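Local atomic coordinates of GGDEF family protein (Vibrio cholerae, PDB entry 5GZS), a protein that is a diguanylate cyclase, probably making the second messenger cyclic di-GMP, whose periplasmic portion binds arginine through a solute-binding-protein-like module. Residues L332-E346 with L353-K367. Numbering follows the deposited sequence.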
loop_
_atom_site.group_PDB
_atom_site.type_symbol
_atom_site.label_atom_id
_atom_site.label_comp_id
_atom_site.label_asym_id
_atom_site.label_seq_id
_atom_site.Cartn_x
_atom_site.Cartn_y
_atom_site.Cartn_z
ATOM N N LEU A 332 20.666 -10.891 -5.370
ATOM C CA LEU A 332 20.941 -12.336 -5.239
ATOM C C LEU A 332 21.551 -12.946 -6.498
ATOM O O LEU A 332 21.459 -14.156 -6.740
ATOM C CB LEU A 332 19.676 -13.109 -4.871
ATOM C CG LEU A 332 19.739 -13.498 -3.394
ATOM C CD1 LEU A 332 20.206 -12.313 -2.574
ATOM C CD2 LEU A 332 18.437 -13.960 -2.888
ATOM N N VAL A 333 22.209 -12.081 -7.261
ATOM C CA VAL A 333 22.705 -12.364 -8.594
ATOM C C VAL A 333 23.640 -13.565 -8.639
ATOM O O VAL A 333 23.829 -14.196 -9.689
ATOM C CB VAL A 333 23.417 -11.107 -9.135
ATOM C CG1 VAL A 333 24.700 -10.826 -8.348
ATOM C CG2 VAL A 333 23.698 -11.238 -10.593
ATOM N N ALA A 334 24.224 -13.881 -7.487
ATOM C CA ALA A 334 25.199 -14.956 -7.411
ATOM C C ALA A 334 24.880 -15.941 -6.299
ATOM O O ALA A 334 25.694 -16.798 -5.983
ATOM C CB ALA A 334 26.602 -14.389 -7.224
ATOM N N GLU A 335 23.710 -15.811 -5.694
ATOM C CA GLU A 335 23.246 -16.809 -4.739
ATOM C C GLU A 335 22.453 -17.912 -5.454
ATOM O O GLU A 335 21.841 -17.683 -6.503
ATOM C CB GLU A 335 22.379 -16.167 -3.651
ATOM C CG GLU A 335 23.097 -15.152 -2.778
ATOM C CD GLU A 335 24.022 -15.783 -1.745
ATOM O OE1 GLU A 335 24.818 -15.039 -1.133
ATOM O OE2 GLU A 335 23.949 -17.010 -1.530
ATOM N N ARG A 336 22.464 -19.106 -4.873
ATOM C CA ARG A 336 21.741 -20.228 -5.444
ATOM C C ARG A 336 20.282 -20.173 -5.023
ATOM O O ARG A 336 19.972 -20.312 -3.840
ATOM C CB ARG A 336 22.368 -21.550 -5.007
ATOM C CG ARG A 336 23.798 -21.761 -5.479
ATOM C CD ARG A 336 24.226 -23.208 -5.279
ATOM N NE ARG A 336 25.417 -23.319 -4.450
ATOM C CZ ARG A 336 25.421 -23.632 -3.155
ATOM N NH1 ARG A 336 24.289 -23.881 -2.506
ATOM N NH2 ARG A 336 26.582 -23.696 -2.506
ATOM N N ILE A 337 19.386 -19.954 -5.976
ATOM C CA ILE A 337 17.978 -19.886 -5.641
ATOM C C ILE A 337 17.257 -21.112 -6.141
ATOM O O ILE A 337 17.361 -21.481 -7.315
ATOM C CB ILE A 337 17.298 -18.634 -6.207
ATOM C CG1 ILE A 337 17.799 -17.374 -5.479
ATOM C CG2 ILE A 337 15.799 -18.743 -6.040
ATOM C CD1 ILE A 337 17.633 -16.123 -6.271
ATOM N N GLY A 338 16.525 -21.757 -5.247
ATOM C CA GLY A 338 15.789 -22.935 -5.636
ATOM C C GLY A 338 14.332 -22.646 -5.891
ATOM O O GLY A 338 13.654 -22.060 -5.038
ATOM N N VAL A 339 13.849 -23.063 -7.062
ATOM C CA VAL A 339 12.420 -23.043 -7.366
ATOM C C VAL A 339 11.962 -24.423 -7.818
ATOM O O VAL A 339 12.788 -25.302 -8.063
ATOM C CB VAL A 339 12.063 -22.018 -8.464
ATOM C CG1 VAL A 339 10.575 -21.660 -8.389
ATOM C CG2 VAL A 339 12.888 -20.756 -8.305
ATOM N N ILE A 340 10.644 -24.603 -7.904
ATOM C CA ILE A 340 10.026 -25.778 -8.496
ATOM C C ILE A 340 9.804 -25.578 -10.005
ATOM O O ILE A 340 9.348 -24.513 -10.439
ATOM C CB ILE A 340 8.680 -26.073 -7.824
ATOM C CG1 ILE A 340 8.829 -26.029 -6.301
ATOM C CG2 ILE A 340 8.152 -27.411 -8.277
ATOM C CD1 ILE A 340 7.509 -26.135 -5.561
ATOM N N LYS A 341 10.123 -26.595 -10.802
ATOM C CA LYS A 341 9.971 -26.492 -12.257
ATOM C C LYS A 341 8.509 -26.227 -12.670
ATOM O O LYS A 341 7.575 -26.817 -12.119
ATOM C CB LYS A 341 10.498 -27.760 -12.940
ATOM C CG LYS A 341 10.742 -27.598 -14.437
ATOM C CD LYS A 341 10.797 -28.928 -15.181
ATOM C CE LYS A 341 9.397 -29.453 -15.424
ATOM N NZ LYS A 341 9.186 -30.031 -16.792
ATOM N N ASP A 342 8.332 -25.315 -13.626
ATOM C CA ASP A 342 7.017 -24.854 -14.095
ATOM C C ASP A 342 6.181 -24.140 -13.035
ATOM O O ASP A 342 5.053 -23.727 -13.315
ATOM C CB ASP A 342 6.190 -26.009 -14.678
ATOM C CG ASP A 342 6.944 -26.798 -15.745
ATOM O OD1 ASP A 342 7.583 -26.179 -16.617
ATOM O OD2 ASP A 342 6.846 -28.041 -15.753
ATOM N N ASP A 343 6.719 -23.981 -11.830
ATOM C CA ASP A 343 5.979 -23.293 -10.777
ATOM C C ASP A 343 5.910 -21.803 -11.124
ATOM O O ASP A 343 6.750 -21.294 -11.870
ATOM C CB ASP A 343 6.632 -23.512 -9.403
ATOM C CG ASP A 343 6.026 -22.628 -8.306
ATOM O OD1 ASP A 343 4.778 -22.561 -8.229
ATOM O OD2 ASP A 343 6.796 -21.997 -7.532
ATOM N N PHE A 344 4.907 -21.116 -10.597
ATOM C CA PHE A 344 4.811 -19.682 -10.748
ATOM C C PHE A 344 6.061 -18.910 -10.283
ATOM O O PHE A 344 6.407 -17.886 -10.884
ATOM C CB PHE A 344 3.604 -19.152 -9.984
ATOM C CG PHE A 344 3.695 -17.683 -9.671
ATOM C CD1 PHE A 344 3.615 -16.735 -10.692
ATOM C CD2 PHE A 344 3.856 -17.248 -8.366
ATOM C CE1 PHE A 344 3.700 -15.374 -10.419
ATOM C CE2 PHE A 344 3.932 -15.889 -8.076
ATOM C CZ PHE A 344 3.860 -14.945 -9.105
ATOM N N PHE A 345 6.738 -19.365 -9.228
ATOM C CA PHE A 345 7.881 -18.582 -8.724
ATOM C C PHE A 345 9.021 -18.678 -9.726
ATOM O O PHE A 345 9.828 -17.761 -9.838
ATOM C CB PHE A 345 8.328 -19.037 -7.319
ATOM C CG PHE A 345 7.339 -18.700 -6.223
ATOM C CD1 PHE A 345 6.597 -17.526 -6.269
ATOM C CD2 PHE A 345 7.132 -19.570 -5.163
ATOM C CE1 PHE A 345 5.685 -17.223 -5.269
ATOM C CE2 PHE A 345 6.205 -19.270 -4.157
ATOM C CZ PHE A 345 5.487 -18.099 -4.208
ATOM N N GLU A 346 9.081 -19.768 -10.487
ATOM C CA GLU A 346 10.162 -19.894 -11.460
ATOM C C GLU A 346 9.981 -18.831 -12.527
ATOM O O GLU A 346 10.923 -18.140 -12.922
ATOM C CB GLU A 346 10.199 -21.284 -12.071
ATOM C CG GLU A 346 11.318 -21.504 -13.088
ATOM C CD GLU A 346 11.262 -22.903 -13.692
ATOM O OE1 GLU A 346 10.146 -23.482 -13.740
ATOM O OE2 GLU A 346 12.326 -23.438 -14.075
ATOM N N LEU A 353 14.845 -11.803 -12.354
ATOM C CA LEU A 353 16.306 -11.980 -12.485
ATOM C C LEU A 353 16.682 -12.639 -13.814
ATOM O O LEU A 353 17.082 -13.811 -13.850
ATOM C CB LEU A 353 16.851 -12.806 -11.320
ATOM C CG LEU A 353 16.210 -12.487 -9.965
ATOM C CD1 LEU A 353 16.527 -13.585 -8.963
ATOM C CD2 LEU A 353 16.668 -11.162 -9.465
ATOM N N PRO A 354 16.583 -11.869 -14.907
ATOM C CA PRO A 354 16.665 -12.388 -16.276
ATOM C C PRO A 354 17.950 -13.155 -16.561
ATOM O O PRO A 354 19.010 -12.756 -16.082
ATOM C CB PRO A 354 16.599 -11.118 -17.136
ATOM C CG PRO A 354 16.019 -10.060 -16.244
ATOM C CD PRO A 354 16.483 -10.398 -14.875
ATOM N N ASN A 355 17.838 -14.249 -17.312
ATOM C CA ASN A 355 18.996 -15.008 -17.802
ATOM C C ASN A 355 19.879 -15.594 -16.699
ATOM O O ASN A 355 21.010 -16.016 -16.941
ATOM C CB ASN A 355 19.843 -14.119 -18.709
ATOM C CG ASN A 355 20.655 -14.909 -19.680
ATOM O OD1 ASN A 355 20.271 -16.022 -20.053
ATOM N ND2 ASN A 355 21.801 -14.366 -20.080
ATOM N N LYS A 356 19.353 -15.590 -15.481
ATOM C CA LYS A 356 20.051 -16.100 -14.309
ATOM C C LYS A 356 19.725 -17.581 -14.128
ATOM O O LYS A 356 18.600 -18.015 -14.408
ATOM C CB LYS A 356 19.644 -15.298 -13.066
ATOM C CG LYS A 356 20.129 -15.849 -11.734
ATOM C CD LYS A 356 19.348 -15.239 -10.569
ATOM C CE LYS A 356 19.867 -15.727 -9.231
ATOM N NZ LYS A 356 21.294 -16.151 -9.335
ATOM N N ILE A 357 20.696 -18.362 -13.665
ATOM C CA ILE A 357 20.408 -19.754 -13.372
ATOM C C ILE A 357 19.596 -19.878 -12.100
ATOM O O ILE A 357 20.021 -19.434 -11.023
ATOM C CB ILE A 357 21.662 -20.604 -13.214
ATOM C CG1 ILE A 357 22.390 -20.700 -14.542
ATOM C CG2 ILE A 357 21.244 -22.025 -12.845
ATOM C CD1 ILE A 357 21.510 -21.336 -15.618
ATOM N N LEU A 358 18.413 -20.460 -12.248
ATOM C CA LEU A 358 17.628 -20.918 -11.124
ATOM C C LEU A 358 17.828 -22.427 -11.063
ATOM O O LEU A 358 18.096 -23.052 -12.091
ATOM C CB LEU A 358 16.151 -20.550 -11.292
ATOM C CG LEU A 358 15.835 -19.126 -11.769
ATOM C CD1 LEU A 358 14.344 -18.972 -12.122
ATOM C CD2 LEU A 358 16.229 -18.152 -10.706
ATOM N N PHE A 359 17.737 -23.007 -9.870
ATOM C CA PHE A 359 17.773 -24.461 -9.719
ATOM C C PHE A 359 16.336 -24.940 -9.607
ATOM O O PHE A 359 15.574 -24.415 -8.789
ATOM C CB PHE A 359 18.587 -24.879 -8.494
ATOM C CG PHE A 359 20.048 -24.554 -8.602
ATOM C CD1 PHE A 359 20.541 -23.319 -8.197
ATOM C CD2 PHE A 359 20.932 -25.486 -9.115
ATOM C CE1 PHE A 359 21.892 -23.027 -8.302
ATOM C CE2 PHE A 359 22.269 -25.208 -9.223
ATOM C CZ PHE A 359 22.760 -23.979 -8.818
ATOM N N SER A 360 15.951 -25.909 -10.435
ATOM C CA SER A 360 14.555 -26.334 -10.461
ATOM C C SER A 360 14.355 -27.670 -9.768
ATOM O O SER A 360 15.243 -28.524 -9.760
ATOM C CB SER A 360 14.030 -26.407 -11.899
ATOM O OG SER A 360 14.577 -25.373 -12.701
ATOM N N TYR A 361 13.181 -27.828 -9.175
ATOM C CA TYR A 361 12.848 -29.045 -8.477
ATOM C C TYR A 361 11.446 -29.460 -8.836
ATOM O O TYR A 361 10.681 -28.696 -9.440
ATOM C CB TYR A 361 12.972 -28.871 -6.967
ATOM C CG TYR A 361 14.381 -28.694 -6.513
ATOM C CD1 TYR A 361 14.976 -27.437 -6.509
ATOM C CD2 TYR A 361 15.135 -29.783 -6.109
ATOM C CE1 TYR A 361 16.289 -27.265 -6.098
ATOM C CE2 TYR A 361 16.453 -29.626 -5.693
ATOM C CZ TYR A 361 17.021 -28.361 -5.688
ATOM O OH TYR A 361 18.316 -28.199 -5.279
ATOM N N ALA A 362 11.125 -30.681 -8.437
ATOM C CA ALA A 362 9.866 -31.308 -8.782
ATOM C C ALA A 362 8.797 -30.944 -7.771
ATOM O O ALA A 362 7.607 -30.963 -8.075
ATOM C CB ALA A 362 10.047 -32.826 -8.856
ATOM N N SER A 363 9.229 -30.601 -6.564
ATOM C CA SER A 363 8.292 -30.373 -5.472
ATOM C C SER A 363 8.826 -29.420 -4.415
ATOM O O SER A 363 10.022 -29.129 -4.365
ATOM C CB SER A 363 7.926 -31.701 -4.811
ATOM O OG SER A 363 9.095 -32.332 -4.309
ATOM N N GLN A 364 7.907 -28.965 -3.569
ATOM C CA GLN A 364 8.222 -28.137 -2.426
ATOM C C GLN A 364 9.130 -28.919 -1.481
ATOM O O GLN A 364 10.215 -28.443 -1.096
ATOM C CB GLN A 364 6.937 -27.704 -1.729
ATOM C CG GLN A 364 7.041 -26.356 -1.024
ATOM C CD GLN A 364 6.177 -26.284 0.224
ATOM O OE1 GLN A 364 6.100 -27.236 1.010
ATOM N NE2 GLN A 364 5.490 -25.165 0.391
ATOM N N GLU A 365 8.670 -30.112 -1.115
ATOM C CA GLU A 365 9.435 -31.089 -0.328
ATOM C C GLU A 365 10.908 -31.204 -0.706
ATOM O O GLU A 365 11.813 -31.142 0.143
ATOM C CB GLU A 365 8.792 -32.465 -0.480
ATOM C CG GLU A 365 7.991 -32.942 0.734
ATOM C CD GLU A 365 8.891 -33.560 1.796
ATOM O OE1 GLU A 365 9.725 -34.423 1.447
ATOM O OE2 GLU A 365 8.773 -33.191 2.983
ATOM N N GLU A 366 11.131 -31.399 -1.998
ATOM C CA GLU A 366 12.472 -31.533 -2.562
ATOM C C GLU A 366 13.192 -30.183 -2.548
ATOM O O GLU A 366 14.396 -30.113 -2.277
ATOM C CB GLU A 366 12.357 -32.094 -3.979
ATOM C CG GLU A 366 13.625 -32.567 -4.643
ATOM C CD GLU A 366 13.357 -32.877 -6.099
ATOM O OE1 GLU A 366 12.184 -32.756 -6.512
ATOM O OE2 GLU A 366 14.296 -33.236 -6.832
ATOM N N LYS A 367 12.431 -29.120 -2.832
ATOM C CA LYS A 367 12.929 -27.746 -2.793
ATOM C C LYS A 367 13.461 -27.444 -1.396
ATOM O O LYS A 367 14.620 -27.069 -1.225
ATOM C CB LYS A 367 11.824 -26.751 -3.191
ATOM C CG LYS A 367 12.221 -25.265 -3.103
ATOM C CD LYS A 367 11.314 -24.341 -3.939
ATOM C CE LYS A 367 9.889 -24.299 -3.409
ATOM N NZ LYS A 367 8.968 -23.490 -4.278
#
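Lys356 reaches across to the type I turn Leu332–Glu335 with its chain extended as far as CE, CG lying anti to the backbone N (chi1 171°). Lys356 NZ donates to Glu335 O at 3.3 Å, in the carbonyl plane, and more weakly to Leu332 O and Val333 O, so three carbonyls gather round one ammonium. On the way Lys356 CE passes Ile337 CD1 at 3.7 Å, the two side chains crossing at about a right angle; the same methyl meets Leu353 CD1. Next along, the two strands pair in parallel: Phe359 N bonds to Ile337 O and Val339 N to Phe359 O (2.8 Å), both nearly straight. The Phe359 ring has Ile337 O at its edge, while the aliphatic part of Arg336 runs obliquely past CE1 and CZ, with CG 3.6 Å from CE1. The guanidinium continues to a salt bridge with Asp377, its plane 82° from the ring. Further on, Lys367 crosses Ile340 at about a right angle, bending at chi3 (66°) so that CE lies against CG1 at 3.5 Å. Lys367 CA sits above one face of the Tyr361 ring, offset toward the rim. From strand 359-361, Ser360 OG donates to Glu346 OE2 (3.3 Å) from above the carboxylate plane, and Leu358 CD1 packs on Glu346 CG. These pieces belong to a right-handed beta-alpha-beta unit within a solute-binding-protein-like region: strand 359-361 is the outermost strand of its sheet within the chain, strand 337-340 separates it from strand 378-382, and helix 344-352 makes the crossover, its Leu349 touching both Ile337 and Leu358.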